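Local atomic coordinates of TRAP solute Binding Protein (Uncultured marine bacterium, PDB entry 5I7I), a protein that binds aromatic acids such as 3-hydroxybenzoate, probably as the extracytoplasmic solute-binding component of a TRAP transporter. Residues L217-G229 with L284-S296. Sequence-based numbering, arbitrary orientation.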
ATOM      1  N   LEU A 217       8.232   9.864  11.367  1.00  8.14           N
ATOM      2  CA  LEU A 217       9.313   9.524  10.453  1.00  8.71           C
ATOM      3  C   LEU A 217       9.855  10.737   9.712  1.00 10.06           C
ATOM      4  O   LEU A 217      10.979  10.686   9.200  1.00  8.55           O
ATOM      5  CB  LEU A 217       8.843   8.491   9.434  1.00  6.81           C
ATOM      6  CG  LEU A 217       8.481   7.139  10.056  1.00  9.10           C
ATOM      7  CD1 LEU A 217       7.902   6.181   9.042  1.00  9.87           C
ATOM      8  CD2 LEU A 217       9.691   6.494  10.725  1.00 14.23           C
ATOM      9  N   HIS A 218       9.079  11.805   9.608  1.00  7.52           N
ATOM     10  CA  HIS A 218       9.557  13.032   8.992  1.00  7.95           C
ATOM     11  C   HIS A 218      10.436  13.847   9.922  1.00  8.03           C
ATOM     12  O   HIS A 218      11.086  14.793   9.453  1.00 10.03           O
ATOM     13  CB  HIS A 218       8.369  13.858   8.546  1.00  8.13           C
ATOM     14  CG  HIS A 218       7.542  14.325   9.688  1.00  8.91           C
ATOM     15  ND1 HIS A 218       6.936  13.453  10.571  1.00  8.18           N
ATOM     16  CD2 HIS A 218       7.259  15.569  10.121  1.00  8.91           C
ATOM     17  CE1 HIS A 218       6.300  14.150  11.496  1.00 10.05           C
ATOM     18  NE2 HIS A 218       6.478  15.436  11.241  1.00  9.26           N
ATOM     19  N   GLU A 219      10.453  13.511  11.219  1.00  8.54           N
ATOM     20  CA  GLU A 219      11.440  14.044  12.147  1.00  9.75           C
ATOM     21  C   GLU A 219      12.735  13.255  12.092  1.00  9.08           C
ATOM     22  O   GLU A 219      13.814  13.839  12.219  1.00 14.59           O
ATOM     23  CB  GLU A 219      10.886  14.050  13.582  1.00 10.11           C
ATOM     24  CG  GLU A 219       9.686  14.983  13.763  1.00 12.61           C
ATOM     25  CD  GLU A 219       9.123  14.976  15.183  1.00 16.38           C
ATOM     26  OE1 GLU A 219       9.520  14.120  15.998  1.00 19.27           O
ATOM     27  OE2 GLU A 219       8.278  15.848  15.486  1.00 20.15           O
ATOM     28  N   LEU A 220      12.644  11.944  11.864  1.00  9.75           N
ATOM     29  CA  LEU A 220      13.800  11.070  11.916  1.00  9.08           C
ATOM     30  C   LEU A 220      14.536  10.984  10.589  1.00  9.17           C
ATOM     31  O   LEU A 220      15.687  10.541  10.566  1.00  9.55           O
ATOM     32  CB  LEU A 220      13.361   9.679  12.372  1.00  9.79           C
ATOM     33  CG  LEU A 220      12.771   9.629  13.772  1.00  9.49           C
ATOM     34  CD1 LEU A 220      12.089   8.306  14.002  1.00 13.22           C
ATOM     35  CD2 LEU A 220      13.849   9.843  14.807  1.00 13.62           C
ATOM     36  N   THR A 221      13.907  11.398   9.492  1.00  7.88           N
ATOM     37  CA  THR A 221      14.590  11.523   8.214  1.00  6.87           C
ATOM     38  C   THR A 221      14.381  12.930   7.680  1.00  6.88           C
ATOM     39  O   THR A 221      13.249  13.421   7.655  1.00  9.39           O
ATOM     40  CB  THR A 221      14.117  10.484   7.182  1.00  7.98           C
ATOM     41  OG1 THR A 221      12.707  10.590   6.932  1.00  8.10           O
ATOM     42  CG2 THR A 221      14.476   9.081   7.639  1.00  8.68           C
ATOM     43  N   LYS A 222      15.468  13.582   7.282  1.00  8.11           N
ATOM     44  CA  LYS A 222      15.400  14.934   6.764  1.00  8.25           C
ATOM     45  C   LYS A 222      15.708  15.029   5.286  1.00  9.11           C
ATOM     46  O   LYS A 222      15.504  16.092   4.699  1.00 10.16           O
ATOM     47  CB  LYS A 222      16.358  15.844   7.539  1.00 10.76           C
ATOM     48  CG  LYS A 222      16.002  15.990   9.009  1.00 12.93           C
ATOM     49  CD  LYS A 222      14.669  16.710   9.201  1.00 14.14           C
ATOM     50  CE  LYS A 222      14.278  16.806  10.661  1.00 23.23           C
ATOM     51  NZ  LYS A 222      15.414  17.308  11.463  1.00 32.04           N
ATOM     52  N   ALA A 223      16.182  13.966   4.658  1.00  8.12           N
ATOM     53  CA  ALA A 223      16.444  13.987   3.228  1.00  8.52           C
ATOM     54  C   ALA A 223      15.440  13.095   2.518  1.00  6.88           C
ATOM     55  O   ALA A 223      15.243  11.938   2.899  1.00  7.79           O
ATOM     56  CB  ALA A 223      17.865  13.530   2.927  1.00  7.91           C
ATOM     57  N   HIS A 224      14.801  13.636   1.488  1.00  6.73           N
ATOM     58  CA  HIS A 224      13.710  12.969   0.804  1.00  7.05           C
ATOM     59  C   HIS A 224      13.886  13.131  -0.693  1.00  6.20           C
ATOM     60  O   HIS A 224      14.164  14.231  -1.176  1.00  7.22           O
ATOM     61  CB  HIS A 224      12.375  13.569   1.246  1.00  6.33           C
ATOM     62  CG  HIS A 224      12.267  13.739   2.724  1.00  5.79           C
ATOM     63  ND1 HIS A 224      12.015  12.689   3.571  1.00  6.19           N
ATOM     64  CD2 HIS A 224      12.408  14.826   3.513  1.00  7.27           C
ATOM     65  CE1 HIS A 224      12.007  13.115   4.820  1.00  8.23           C
ATOM     66  NE2 HIS A 224      12.246  14.411   4.815  1.00  8.61           N
ATOM     67  N   THR A 225      13.739  12.023  -1.414  1.00  6.04           N
ATOM     68  CA  THR A 225      13.860  12.015  -2.864  1.00  8.30           C
ATOM     69  C   THR A 225      12.619  11.409  -3.487  1.00  7.66           C
ATOM     70  O   THR A 225      12.125  10.369  -3.040  1.00  7.22           O
ATOM     71  CB  THR A 225      15.129  11.287  -3.317  1.00  7.68           C
ATOM     72  OG1 THR A 225      16.232  12.163  -3.116  1.00  7.16           O
ATOM     73  CG2 THR A 225      15.089  10.903  -4.794  1.00  8.60           C
ATOM     74  N   THR A 226      12.122  12.065  -4.510  1.00  7.83           N
ATOM     75  CA  THR A 226      11.041  11.565  -5.326  1.00  8.26           C
ATOM     76  C   THR A 226      11.527  11.490  -6.769  1.00  6.98           C
ATOM     77  O   THR A 226      12.700  11.723  -7.059  1.00  8.03           O
ATOM     78  CB  THR A 226       9.785  12.420  -5.149  1.00 10.12           C
ATOM     79  OG1 THR A 226       8.690  11.722  -5.741  1.00  9.39           O
ATOM     80  CG2 THR A 226       9.937  13.790  -5.812  1.00  9.23           C
ATOM     81  N   VAL A 227      10.623  11.165  -7.679  1.00  9.34           N
ATOM     82  CA  VAL A 227      10.970  11.140  -9.093  1.00  9.52           C
ATOM     83  C   VAL A 227      10.031  12.054  -9.853  1.00  9.08           C
ATOM     84  O   VAL A 227       8.844  12.173  -9.526  1.00 10.87           O
ATOM     85  CB  VAL A 227      10.993   9.729  -9.714  1.00 10.63           C
ATOM     86  CG1 VAL A 227      12.011   8.849  -9.012  1.00 13.17           C
ATOM     87  CG2 VAL A 227       9.627   9.105  -9.649  1.00 10.61           C
ATOM     88  N   SER A 228      10.589  12.724 -10.844  1.00  9.22           N
ATOM     89  CA  SER A 228       9.810  13.547 -11.747  1.00 11.74           C
ATOM     90  C   SER A 228       9.137  12.662 -12.790  1.00 12.38           C
ATOM     91  O   SER A 228       9.415  11.469 -12.905  1.00 10.89           O
ATOM     92  CB  SER A 228      10.701  14.573 -12.432  1.00 12.56           C
ATOM     93  OG  SER A 228      11.635  13.947 -13.295  1.00 12.39           O
ATOM     94  N   GLY A 229       8.237  13.263 -13.557  1.00 11.08           N
ATOM     95  CA  GLY A 229       7.536  12.525 -14.578  1.00 12.03           C
ATOM     96  C   GLY A 229       6.256  11.905 -14.070  1.00  9.35           C
ATOM     97  O   GLY A 229       5.776  12.175 -12.974  1.00 14.08           O
ATOM     98  N   LEU A 284       4.294  18.868   6.518  1.00  7.74           N
ATOM     99  CA  LEU A 284       4.909  18.612   7.819  1.00  8.37           C
ATOM    100  C   LEU A 284       6.389  18.278   7.682  1.00  7.77           C
ATOM    101  O   LEU A 284       7.211  18.723   8.489  1.00  9.14           O
ATOM    102  CB  LEU A 284       4.166  17.490   8.555  1.00  8.35           C
ATOM    103  CG  LEU A 284       2.770  17.802   9.078  1.00  8.93           C
ATOM    104  CD1 LEU A 284       2.101  16.564   9.637  1.00  8.83           C
ATOM    105  CD2 LEU A 284       2.817  18.899  10.156  1.00 15.00           C
ATOM    106  N   ALA A 285       6.740  17.460   6.690  1.00  7.28           N
ATOM    107  CA  ALA A 285       8.129  17.042   6.535  1.00  7.14           C
ATOM    108  C   ALA A 285       9.029  18.207   6.154  1.00  7.97           C
ATOM    109  O   ALA A 285      10.163  18.304   6.632  1.00  8.74           O
ATOM    110  CB  ALA A 285       8.218  15.957   5.475  1.00  7.21           C
ATOM    111  N   LEU A 286       8.555  19.085   5.267  1.00  7.92           N
ATOM    112  CA  LEU A 286       9.365  20.240   4.897  1.00  9.23           C
ATOM    113  C   LEU A 286       9.408  21.264   6.022  1.00  8.17           C
ATOM    114  O   LEU A 286      10.460  21.855   6.279  1.00 11.19           O
ATOM    115  CB  LEU A 286       8.841  20.844   3.596  1.00  9.71           C
ATOM    116  CG  LEU A 286       8.877  19.841   2.430  1.00 10.67           C
ATOM    117  CD1 LEU A 286       8.566  20.572   1.157  1.00 15.17           C
ATOM    118  CD2 LEU A 286      10.194  19.034   2.301  1.00 11.62           C
ATOM    119  N   ASP A 287       8.294  21.467   6.729  1.00  9.08           N
ATOM    120  CA  ASP A 287       8.318  22.368   7.877  1.00 12.18           C
ATOM    121  C   ASP A 287       9.303  21.890   8.944  1.00 12.00           C
ATOM    122  O   ASP A 287       9.893  22.710   9.651  1.00 15.79           O
ATOM    123  CB  ASP A 287       6.922  22.460   8.485  1.00 11.93           C
ATOM    124  CG  ASP A 287       5.951  23.284   7.651  1.00 13.85           C
ATOM    125  OD1 ASP A 287       6.375  23.938   6.672  1.00 17.27           O
ATOM    126  OD2 ASP A 287       4.747  23.266   7.999  1.00 16.30           O
ATOM    127  N   ALA A 288       9.492  20.574   9.077  1.00  8.83           N
ATOM    128  CA  ALA A 288      10.433  20.003  10.035  1.00 10.81           C
ATOM    129  C   ALA A 288      11.891  20.103   9.593  1.00 10.43           C
ATOM    130  O   ALA A 288      12.774  19.636  10.321  1.00 13.09           O
ATOM    131  CB  ALA A 288      10.064  18.547  10.342  1.00 11.46           C
ATOM    132  N   GLY A 289      12.166  20.732   8.456  1.00  9.60           N
ATOM    133  CA  GLY A 289      13.522  20.919   7.998  1.00  8.63           C
ATOM    134  C   GLY A 289      13.968  19.973   6.908  1.00 10.44           C
ATOM    135  O   GLY A 289      15.181  19.844   6.691  1.00  9.70           O
ATOM    136  N   GLY A 290      13.054  19.334   6.221  1.00  7.70           N
ATOM    137  CA  GLY A 290      13.435  18.390   5.202  1.00  8.42           C
ATOM    138  C   GLY A 290      13.800  19.052   3.891  1.00  7.74           C
ATOM    139  O   GLY A 290      13.380  20.163   3.554  1.00  8.26           O
ATOM    140  N   THR A 291      14.562  18.308   3.100  1.00  7.09           N
ATOM    141  CA  THR A 291      14.785  18.612   1.698  1.00  6.93           C
ATOM    142  C   THR A 291      14.005  17.622   0.852  1.00  7.54           C
ATOM    143  O   THR A 291      13.761  16.482   1.267  1.00  7.45           O
ATOM    144  CB  THR A 291      16.269  18.528   1.303  1.00  7.96           C
ATOM    145  OG1 THR A 291      16.814  17.252   1.667  1.00  7.80           O
ATOM    146  CG2 THR A 291      17.077  19.638   1.957  1.00 11.10           C
ATOM    147  N   ILE A 292      13.621  18.063  -0.340  1.00  7.28           N
ATOM    148  CA  ILE A 292      12.938  17.201  -1.289  1.00  6.45           C
ATOM    149  C   ILE A 292      13.591  17.397  -2.642  1.00  7.04           C
ATOM    150  O   ILE A 292      13.629  18.523  -3.168  1.00  8.05           O
ATOM    151  CB  ILE A 292      11.411  17.434  -1.318  1.00  8.01           C
ATOM    152  CG1 ILE A 292      10.749  16.568  -2.397  1.00  9.28           C
ATOM    153  CG2 ILE A 292      11.056  18.876  -1.563  1.00  9.50           C
ATOM    154  CD1 ILE A 292      10.925  15.111  -2.195  1.00 11.36           C
ATOM    155  N   HIS A 293      14.141  16.320  -3.173  1.00  6.64           N
ATOM    156  CA  HIS A 293      14.878  16.310  -4.421  1.00  6.63           C
ATOM    157  C   HIS A 293      14.129  15.403  -5.387  1.00  6.69           C
ATOM    158  O   HIS A 293      13.702  14.312  -5.013  1.00  8.10           O
ATOM    159  CB  HIS A 293      16.281  15.758  -4.178  1.00  7.27           C
ATOM    160  CG  HIS A 293      17.162  15.756  -5.389  1.00  6.95           C
ATOM    161  ND1 HIS A 293      17.498  16.902  -6.069  1.00  9.15           N
ATOM    162  CD2 HIS A 293      17.789  14.738  -6.032  1.00  8.54           C
ATOM    163  CE1 HIS A 293      18.287  16.592  -7.087  1.00  9.90           C
ATOM    164  NE2 HIS A 293      18.477  15.285  -7.088  1.00  8.00           N
ATOM    165  N   SER A 294      14.003  15.827  -6.633  1.00  8.26           N
ATOM    166  CA  SER A 294      13.219  15.099  -7.623  1.00 10.19           C
ATOM    167  C   SER A 294      14.134  14.643  -8.756  1.00 10.48           C
ATOM    168  O   SER A 294      14.692  15.470  -9.487  1.00 13.09           O
ATOM    169  CB  SER A 294      12.094  15.987  -8.145  1.00 11.91           C
ATOM    170  OG  SER A 294      11.265  15.237  -9.015  1.00 17.21           O
ATOM    171  N   LEU A 295      14.308  13.333  -8.898  1.00  7.92           N
ATOM    172  CA  LEU A 295      15.186  12.799  -9.925  1.00 10.38           C
ATOM    173  C   LEU A 295      14.619  13.023 -11.317  1.00  9.25           C
ATOM    174  O   LEU A 295      13.416  12.871 -11.564  1.00  9.60           O
ATOM    175  CB  LEU A 295      15.380  11.301  -9.724  1.00 11.97           C
ATOM    176  CG  LEU A 295      15.912  10.885  -8.356  1.00 12.15           C
ATOM    177  CD1 LEU A 295      16.143   9.383  -8.352  1.00 17.45           C
ATOM    178  CD2 LEU A 295      17.192  11.610  -8.024  1.00 14.81           C
ATOM    179  N   SER A 296      15.502  13.390 -12.234  0.64 10.70           N
ATOM    180  CA  SER A 296      15.157  13.546 -13.635  0.64 12.86           C
ATOM    181  C   SER A 296      16.366  13.132 -14.464  0.64 12.48           C
ATOM    182  O   SER A 296      17.392  12.689 -13.932  0.64 12.24           O
ATOM    183  CB  SER A 296      14.764  14.998 -13.936  0.64 16.43           C
ATOM    184  OG  SER A 296      15.900  15.843 -13.899  0.64 22.63           O
TER
HETATM  185  O   HOH W   1      11.807  16.017   7.010  1.00  9.01           O
HETATM  186  O   HOH W   2      16.586  15.472  -0.422  1.00  7.55           O
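Leu-295 O is gripped twice by Ser-228. The backbone N of Ser-228 donates in the carbonyl plane at 2.9 Å, and the hydroxyl oxygen, Ser-228 OG, lies 2.7 Å from Leu-295 O and 20° out of that plane. A chi1 of 66°, between backbone N and carbonyl carbon, turns the hydroxyl back onto this acceptor. With an alanine here, Leu-295 O would probably keep the amide bond but lose its second donor, leaving the strand ends less firmly joined.

From Lys-222 O, which accepts from Thr-291 N, strands 223-227 and 291-295 run parallel, with His-224 O taking His-293 N, His-293 O taking Thr-226 N and Thr-226 O taking Leu-295 N. The bond from His-224 N to Thr-291 O is weak (125° at the hydrogen), and water 2 bridges His-224 O and Thr-291 OG1. On one face, Thr-225 CG2 packs 3.7 Å from Leu-295 CG, crossing at about a right angle. On the other, Ile-292 stretches CD1 toward Thr-226 CG2.

The His-224 ring lies on this second face, its NE2 edge meeting water 1 in plane at 2.8 Å; the same water lies within hydrogen-bonding distance of His-218 O and Ala-285 O. His-218 CB rests 3.7 Å from Ala-285 CB, and Leu-284 O lies at the CD2 edge of the His-218 ring, near its plane. Gly-289 closes helix 264-287 in a Schellman motif.

Strand 291-295 is an edge strand of the second mixed sheet of this family 7 solute-binding fold, with 223-227 between it and antiparallel strand 148-151, where Lys-222 and Ala-223 form a beta bulge opposite Thr-151. His-224 ND1 is hydrogen-bonded to ND1 of His-150, Trp-209 packs against His-224 and Ile-292, and helix 297-320 meets Val-227 and Leu-295 through Leu-300 and Met-303.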